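Local atomic coordinates of small COPII coat GTPase SAR1 (Encephalitozoon cuniculi, PDB entry 6VS4), a protein that is a small G protein of the ADP-ribosylation factor family, built on the P-loop nucleotide-binding fold and modelled with guanosine-5'-diphosphate and a magnesium ion. Residues A[109-114]-A[210-215]; A[149-154]-A[162-167]. All coordinates share one frame; numbering follows the deposited sequence.

Contact 1. Residues A[109-114]-A[210-215]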
loop_
_atom_site.group_PDB
_atom_site.type_symbol
_atom_site.label_atom_id
_atom_site.label_comp_id
_atom_site.label_asym_id
_atom_site.label_seq_id
_atom_site.Cartn_x
_atom_site.Cartn_y
_atom_site.Cartn_z
ATOM N N GLY A 109 7.838 -34.744 -12.897
ATOM C CA GLY A 109 7.711 -34.665 -11.456
ATOM C C GLY A 109 6.268 -34.825 -11.047
ATOM O O GLY A 109 5.348 -34.638 -11.848
ATOM N N ILE A 110 6.079 -35.168 -9.780
ATOM C CA ILE A 110 4.757 -35.427 -9.235
ATOM C C ILE A 110 4.557 -34.590 -7.982
ATOM O O ILE A 110 5.453 -34.490 -7.136
ATOM C CB ILE A 110 4.558 -36.930 -8.942
ATOM C CG1 ILE A 110 4.478 -37.699 -10.263
ATOM C CG2 ILE A 110 3.319 -37.152 -8.083
ATOM C CD1 ILE A 110 4.727 -39.168 -10.141
ATOM N N VAL A 111 3.387 -33.971 -7.882
ATOM C CA VAL A 111 2.911 -33.349 -6.656
ATOM C C VAL A 111 1.729 -34.180 -6.168
ATOM O O VAL A 111 0.664 -34.196 -6.796
ATOM C CB VAL A 111 2.530 -31.880 -6.883
ATOM C CG1 VAL A 111 2.020 -31.242 -5.606
ATOM C CG2 VAL A 111 3.727 -31.130 -7.405
ATOM N N PHE A 112 1.922 -34.887 -5.061
ATOM C CA PHE A 112 0.894 -35.734 -4.477
ATOM C C PHE A 112 0.338 -35.042 -3.238
ATOM O O PHE A 112 1.096 -34.708 -2.319
ATOM C CB PHE A 112 1.456 -37.111 -4.122
ATOM C CG PHE A 112 0.401 -38.117 -3.765
ATOM C CD1 PHE A 112 -0.074 -38.216 -2.468
ATOM C CD2 PHE A 112 -0.121 -38.965 -4.727
ATOM C CE1 PHE A 112 -1.053 -39.150 -2.137
ATOM C CE2 PHE A 112 -1.102 -39.899 -4.402
ATOM C CZ PHE A 112 -1.565 -39.991 -3.107
ATOM N N ILE A 113 -0.978 -34.823 -3.217
ATOM C CA ILE A 113 -1.637 -34.025 -2.189
ATOM C C ILE A 113 -2.554 -34.912 -1.357
ATOM O O ILE A 113 -3.343 -35.691 -1.907
ATOM C CB ILE A 113 -2.422 -32.863 -2.817
ATOM C CG1 ILE A 113 -1.486 -32.027 -3.696
ATOM C CG2 ILE A 113 -3.034 -32.007 -1.736
ATOM C CD1 ILE A 113 -2.123 -30.769 -4.269
ATOM N N VAL A 114 -2.474 -34.769 -0.031
ATOM C CA VAL A 114 -3.281 -35.536 0.911
ATOM C C VAL A 114 -4.044 -34.578 1.819
ATOM O O VAL A 114 -3.472 -33.612 2.337
ATOM C CB VAL A 114 -2.410 -36.491 1.755
ATOM C CG1 VAL A 114 -3.258 -37.231 2.805
ATOM C CG2 VAL A 114 -1.667 -37.468 0.871
ATOM N N LYS A 210 10.588 -25.729 -4.954
ATOM C CA LYS A 210 12.026 -25.579 -5.165
ATOM C C LYS A 210 12.746 -26.912 -4.987
ATOM O O LYS A 210 13.677 -27.224 -5.737
ATOM C CB LYS A 210 12.603 -24.508 -4.233
ATOM N N TRP A 211 12.313 -27.726 -4.021
ATOM C CA TRP A 211 12.904 -29.054 -3.869
ATOM C C TRP A 211 12.606 -29.924 -5.084
ATOM O O TRP A 211 13.501 -30.590 -5.615
ATOM C CB TRP A 211 12.386 -29.721 -2.591
ATOM C CG TRP A 211 12.912 -31.113 -2.373
ATOM C CD1 TRP A 211 14.042 -31.464 -1.693
ATOM C CD2 TRP A 211 12.325 -32.340 -2.831
ATOM N NE1 TRP A 211 14.195 -32.829 -1.697
ATOM C CE2 TRP A 211 13.156 -33.392 -2.392
ATOM C CE3 TRP A 211 11.178 -32.652 -3.570
ATOM C CZ2 TRP A 211 12.881 -34.731 -2.667
ATOM C CZ3 TRP A 211 10.909 -33.983 -3.846
ATOM C CH2 TRP A 211 11.754 -35.004 -3.392
ATOM N N LEU A 212 11.363 -29.896 -5.567
ATOM C CA LEU A 212 11.009 -30.699 -6.732
ATOM C C LEU A 212 11.821 -30.282 -7.948
ATOM O O LEU A 212 12.344 -31.137 -8.677
ATOM C CB LEU A 212 9.512 -30.572 -7.016
ATOM C CG LEU A 212 8.933 -31.338 -8.202
ATOM C CD1 LEU A 212 8.921 -32.838 -7.929
ATOM C CD2 LEU A 212 7.528 -30.835 -8.501
ATOM N N GLU A 213 11.967 -28.971 -8.167
ATOM C CA GLU A 213 12.743 -28.493 -9.308
ATOM C C GLU A 213 14.201 -28.919 -9.206
ATOM O O GLU A 213 14.799 -29.361 -10.196
ATOM C CB GLU A 213 12.651 -26.970 -9.410
ATOM C CG GLU A 213 12.823 -26.436 -10.825
ATOM C CD GLU A 213 14.265 -26.473 -11.307
ATOM O OE1 GLU A 213 14.481 -26.605 -12.533
ATOM O OE2 GLU A 213 15.183 -26.384 -10.462
ATOM N N ALA A 214 14.789 -28.806 -8.014
ATOM C CA ALA A 214 16.178 -29.219 -7.847
ATOM C C ALA A 214 16.343 -30.708 -8.127
ATOM O O ALA A 214 17.351 -31.132 -8.705
ATOM C CB ALA A 214 16.657 -28.875 -6.438
ATOM N N MET A 215 15.353 -31.516 -7.737
ATOM C CA MET A 215 15.420 -32.950 -7.989
ATOM C C MET A 215 15.238 -33.266 -9.468
ATOM O O MET A 215 15.865 -34.194 -9.986
ATOM C CB MET A 215 14.379 -33.678 -7.142
ATOM C CG MET A 215 14.735 -33.720 -5.661
ATOM S SD MET A 215 16.406 -34.351 -5.398
ATOM C CE MET A 215 16.578 -34.123 -3.629
#
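Leu-212 is the only residue of 210-215 that touches the strand segment, setting its two methyl groups on the beginning of strand 109-115. One methyl, CD1, comes down over the backbone of Gly-109 and Ile-110, lying 4.2 Å from Gly-109 CA and 3.9 Å from Ile-110 O. The other, CD2, meets Val-111 CG2 at 4.0 Å, the two side chains crossing at about a right angle. A chi1 of 180° sends CG of Leu-212 out from the helix toward the strand; chi2 then sets the two methyls on different parts of it.

Gly-109 suits its place because CD1 sits where a side chain would otherwise project; only backbone faces the leucine here, and the CA atoms of Gly-109 and Leu-212 come within 7.0 Å. Val-111 is beta-branched, as favoured in strands. With CG1 opposite the backbone N (chi1 179°), its CG2 is the branch left for Leu-212, while the side chain also touches Ile-42, Phe-44, Val-142 and Leu-144 of the flanking strands. Ile-110 joins through its backbone; its CB is directed away from the helix, and the side chain packs on Val-132 of helix 122-135.

The strand and helix segments run nearly antiparallel, at 156° with axes 9.4 Å apart, as a helix lies on the parallel part of the mixed sheet in this alpha/beta fold. Backbone hydrogen bonds tie Gly-109 and Val-111 to strand 40-47. No hydrogen bond crosses the contact: the buried union of helix 204-223 and strand 109-115, an inner strand of the sheet, rests on methyl groups and van der Waals fit, with directional bonding left to the sheet.

Contact 2. Residues A[149-154]-A[162-167]; sequences DLEGHT and YQWKSW. With GDP (guanosine-5'-diphosphate), chain D.
Trp-164 reaches from helix 162-172 and presents one face of its indole to His-153, whose CD2 lies 3.7 Å above the ring plane, over the periphery of the six-membered ring. The two ring planes are inclined by 41°, with the centroid of the six-membered ring 5.1 Å from that of the imidazole. The side chains run antiparallel past one another, and His-153 CD2 comes 3.8 Å from Trp-164 CZ3. With chi1 at 180°, the CG of Trp-164 stands out from the helix toward the loop.

Glu-151 adds its aliphatic part: CG approaches Trp-164 CZ2 at 3.9 Å. Its chain then bends, and OE2 is hydrogen-bonded to His-117. Both imidazole nitrogens of His-153 are engaged, ND1 with Thr-157 and NE2 with Asp-161, which fixes the ring's rotation; the Asp-161 carboxylate may favour a protonated imidazole.

At the start of segment 149-154, Asp-149, the aspartate of the NKxD motif of G proteins, grips the guanine of GDP through two nearly straight bonds: N1 donates to OD1 at 3.0 Å and N2 to OD2 at 3.1 Å. OD1 is also hydrogen-bonded to Thr-192. Leu-150 CD2 lies 3.7 Å from GDP N2.

Across the loop and helix, then, the surface contact is made by carbon atoms, while the carboxylate of Glu-151 and both nitrogens of His-153 bond outside the two segments: tryptophan supplies a broad apolar face, and histidine and glutamate combine carbon contact with hydrogen bonding.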
loop_
_atom_site.group_PDB
_atom_site.type_symbol
_atom_site.label_atom_id
_atom_site.label_comp_id
_atom_site.label_asym_id
_atom_site.label_seq_id
_atom_site.Cartn_x
_atom_site.Cartn_y
_atom_site.Cartn_z
ATOM N N ASP A 149 -4.543 -26.815 8.863
ATOM C CA ASP A 149 -5.326 -25.891 9.682
ATOM C C ASP A 149 -6.537 -26.577 10.312
ATOM O O ASP A 149 -6.993 -26.162 11.385
ATOM C CB ASP A 149 -5.778 -24.683 8.848
ATOM C CG ASP A 149 -6.613 -25.082 7.637
ATOM O OD1 ASP A 149 -6.118 -25.863 6.801
ATOM O OD2 ASP A 149 -7.769 -24.623 7.523
ATOM N N LEU A 150 -7.078 -27.616 9.666
ATOM C CA LEU A 150 -8.224 -28.322 10.232
ATOM C C LEU A 150 -7.853 -29.128 11.471
ATOM O O LEU A 150 -8.747 -29.503 12.241
ATOM C CB LEU A 150 -8.866 -29.214 9.170
ATOM C CG LEU A 150 -9.419 -28.438 7.968
ATOM C CD1 LEU A 150 -10.097 -29.354 6.958
ATOM C CD2 LEU A 150 -10.389 -27.366 8.447
ATOM N N GLU A 151 -6.564 -29.405 11.678
ATOM C CA GLU A 151 -6.076 -29.998 12.919
ATOM C C GLU A 151 -5.563 -28.953 13.895
ATOM O O GLU A 151 -4.981 -29.312 14.923
ATOM C CB GLU A 151 -4.980 -31.025 12.633
ATOM C CG GLU A 151 -5.460 -32.174 11.776
ATOM C CD GLU A 151 -6.676 -32.856 12.379
ATOM O OE1 GLU A 151 -6.643 -33.212 13.580
ATOM O OE2 GLU A 151 -7.674 -33.024 11.649
ATOM N N GLY A 152 -5.752 -27.671 13.584
ATOM C CA GLY A 152 -5.252 -26.584 14.402
ATOM C C GLY A 152 -3.764 -26.330 14.296
ATOM O O GLY A 152 -3.196 -25.665 15.167
ATOM N N HIS A 153 -3.126 -26.792 13.226
ATOM C CA HIS A 153 -1.687 -26.669 13.043
ATOM C C HIS A 153 -1.361 -25.558 12.052
ATOM O O HIS A 153 -2.120 -25.303 11.111
ATOM C CB HIS A 153 -1.073 -27.973 12.522
ATOM C CG HIS A 153 -0.636 -28.919 13.596
ATOM N ND1 HIS A 153 0.089 -28.517 14.697
ATOM C CD2 HIS A 153 -0.794 -30.259 13.720
ATOM C CE1 HIS A 153 0.335 -29.563 15.465
ATOM N NE2 HIS A 153 -0.186 -30.632 14.893
ATOM N N THR A 154 -0.247 -24.887 12.304
ATOM C CA THR A 154 0.505 -24.142 11.304
ATOM C C THR A 154 1.619 -25.024 10.767
ATOM O O THR A 154 1.882 -26.104 11.303
ATOM C CB THR A 154 1.086 -22.883 11.935
ATOM O OG1 THR A 154 2.076 -23.263 12.900
ATOM C CG2 THR A 154 -0.006 -22.066 12.631
ATOM N N TYR A 162 5.865 -34.666 16.083
ATOM C CA TYR A 162 6.479 -35.878 15.546
ATOM C C TYR A 162 5.564 -37.093 15.675
ATOM O O TYR A 162 5.624 -37.995 14.831
ATOM C CB TYR A 162 7.836 -36.137 16.206
ATOM C CG TYR A 162 7.818 -36.425 17.688
ATOM C CD1 TYR A 162 7.634 -37.721 18.158
ATOM C CD2 TYR A 162 8.025 -35.411 18.620
ATOM C CE1 TYR A 162 7.632 -38.001 19.513
ATOM C CE2 TYR A 162 8.023 -35.685 19.987
ATOM C CZ TYR A 162 7.826 -36.983 20.423
ATOM O OH TYR A 162 7.821 -37.279 21.769
ATOM N N GLN A 163 4.715 -37.138 16.707
ATOM C CA GLN A 163 3.747 -38.228 16.813
ATOM C C GLN A 163 2.792 -38.233 15.623
ATOM O O GLN A 163 2.592 -39.265 14.974
ATOM C CB GLN A 163 2.949 -38.117 18.117
ATOM C CG GLN A 163 3.746 -38.299 19.394
ATOM C CD GLN A 163 2.870 -38.273 20.643
ATOM O OE1 GLN A 163 2.092 -39.194 20.885
ATOM N NE2 GLN A 163 2.999 -37.217 21.442
ATOM N N TRP A 164 2.231 -37.070 15.293
ATOM C CA TRP A 164 1.239 -36.988 14.227
ATOM C C TRP A 164 1.874 -37.222 12.863
ATOM O O TRP A 164 1.260 -37.838 11.984
ATOM C CB TRP A 164 0.543 -35.631 14.306
ATOM C CG TRP A 164 -0.522 -35.328 13.290
ATOM C CD1 TRP A 164 -1.744 -35.929 13.167
ATOM C CD2 TRP A 164 -0.479 -34.304 12.289
ATOM N NE1 TRP A 164 -2.456 -35.355 12.136
ATOM C CE2 TRP A 164 -1.700 -34.356 11.582
ATOM C CE3 TRP A 164 0.481 -33.362 11.910
ATOM C CZ2 TRP A 164 -1.984 -33.497 10.530
ATOM C CZ3 TRP A 164 0.193 -32.507 10.865
ATOM C CH2 TRP A 164 -1.027 -32.581 10.186
ATOM N N LYS A 165 3.106 -36.749 12.667
ATOM C CA LYS A 165 3.798 -37.026 11.413
ATOM C C LYS A 165 4.021 -38.525 11.230
ATOM O O LYS A 165 3.815 -39.061 10.135
ATOM C CB LYS A 165 5.116 -36.257 11.368
ATOM C CG LYS A 165 4.928 -34.752 11.192
ATOM C CD LYS A 165 6.158 -33.959 11.620
ATOM C CE LYS A 165 7.404 -34.378 10.879
ATOM N NZ LYS A 165 8.610 -33.849 11.566
ATOM N N SER A 166 4.396 -39.228 12.302
ATOM C CA SER A 166 4.557 -40.674 12.206
ATOM C C SER A 166 3.233 -41.361 11.899
ATOM O O SER A 166 3.179 -42.266 11.062
ATOM C CB SER A 166 5.148 -41.230 13.502
ATOM O OG SER A 166 6.546 -41.023 13.560
ATOM N N TRP A 167 2.149 -40.924 12.545
ATOM C CA TRP A 167 0.845 -41.546 12.324
ATOM C C TRP A 167 0.352 -41.325 10.898
ATOM O O TRP A 167 -0.240 -42.228 10.295
ATOM C CB TRP A 167 -0.165 -41.007 13.336
ATOM C CG TRP A 167 -1.548 -41.553 13.191
ATOM C CD1 TRP A 167 -1.988 -42.806 13.544
ATOM C CD2 TRP A 167 -2.682 -40.872 12.643
ATOM N NE1 TRP A 167 -3.326 -42.934 13.262
ATOM C CE2 TRP A 167 -3.778 -41.762 12.711
ATOM C CE3 TRP A 167 -2.880 -39.587 12.115
ATOM C CZ2 TRP A 167 -5.050 -41.410 12.259
ATOM C CZ3 TRP A 167 -4.144 -39.240 11.665
ATOM C CH2 TRP A 167 -5.212 -40.151 11.736
HETATM P PB GDP D . -9.659 -31.512 -5.707
HETATM O O1B GDP D . -10.784 -32.555 -5.833
HETATM O O2B GDP D . -9.440 -30.751 -6.982
HETATM O O3B GDP D . -8.410 -32.222 -5.179
HETATM O O3A GDP D . -10.079 -30.510 -4.548
HETATM P PA GDP D . -10.279 -28.938 -4.468
HETATM O O1A GDP D . -11.575 -28.621 -5.196
HETATM O O2A GDP D . -9.075 -28.214 -4.923
HETATM O "O5'" GDP D . -10.559 -28.658 -2.922
HETATM C "C5'" GDP D . -11.708 -29.154 -2.204
HETATM C "C4'" GDP D . -12.017 -28.228 -1.055
HETATM O "O4'" GDP D . -10.911 -28.230 -0.123
HETATM C "C3'" GDP D . -12.271 -26.765 -1.437
HETATM O "O3'" GDP D . -13.445 -26.257 -0.813
HETATM C "C2'" GDP D . -11.013 -26.045 -0.940
HETATM O "O2'" GDP D . -11.305 -24.712 -0.545
HETATM C "C1'" GDP D . -10.657 -26.898 0.273
HETATM N N9 GDP D . -9.253 -26.793 0.699
HETATM C C8 GDP D . -8.124 -26.942 -0.065
HETATM N N7 GDP D . -7.015 -26.771 0.617
HETATM C C5 GDP D . -7.442 -26.486 1.903
HETATM C C6 GDP D . -6.711 -26.161 3.097
HETATM O O6 GDP D . -5.491 -26.121 3.237
HETATM N N1 GDP D . -7.545 -25.905 4.166
HETATM C C2 GDP D . -8.912 -25.972 4.132
HETATM N N2 GDP D . -9.559 -25.704 5.268
HETATM N N3 GDP D . -9.604 -26.280 3.038
HETATM C C4 GDP D . -8.817 -26.506 1.969
#

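Contact 2 is nested along the chain inside the loop closed by contact 1, and their centres are 21 Å apart. The segments do not touch; their nearest atoms are about 8 Å from each other. Contact 1 is deep in the domain, its centre about 7 Å from that of the chain, whereas contact 2 lies at the surface, about 18 Å out. Strand 141-146 connects them: it pairs with strand 109-115 and leads into the loop of contact 2. GDP touches Asp-149 and Leu-150 directly, but the Val-111 side chain remains about 10 Å from it and about 13 Å from the magnesium ion.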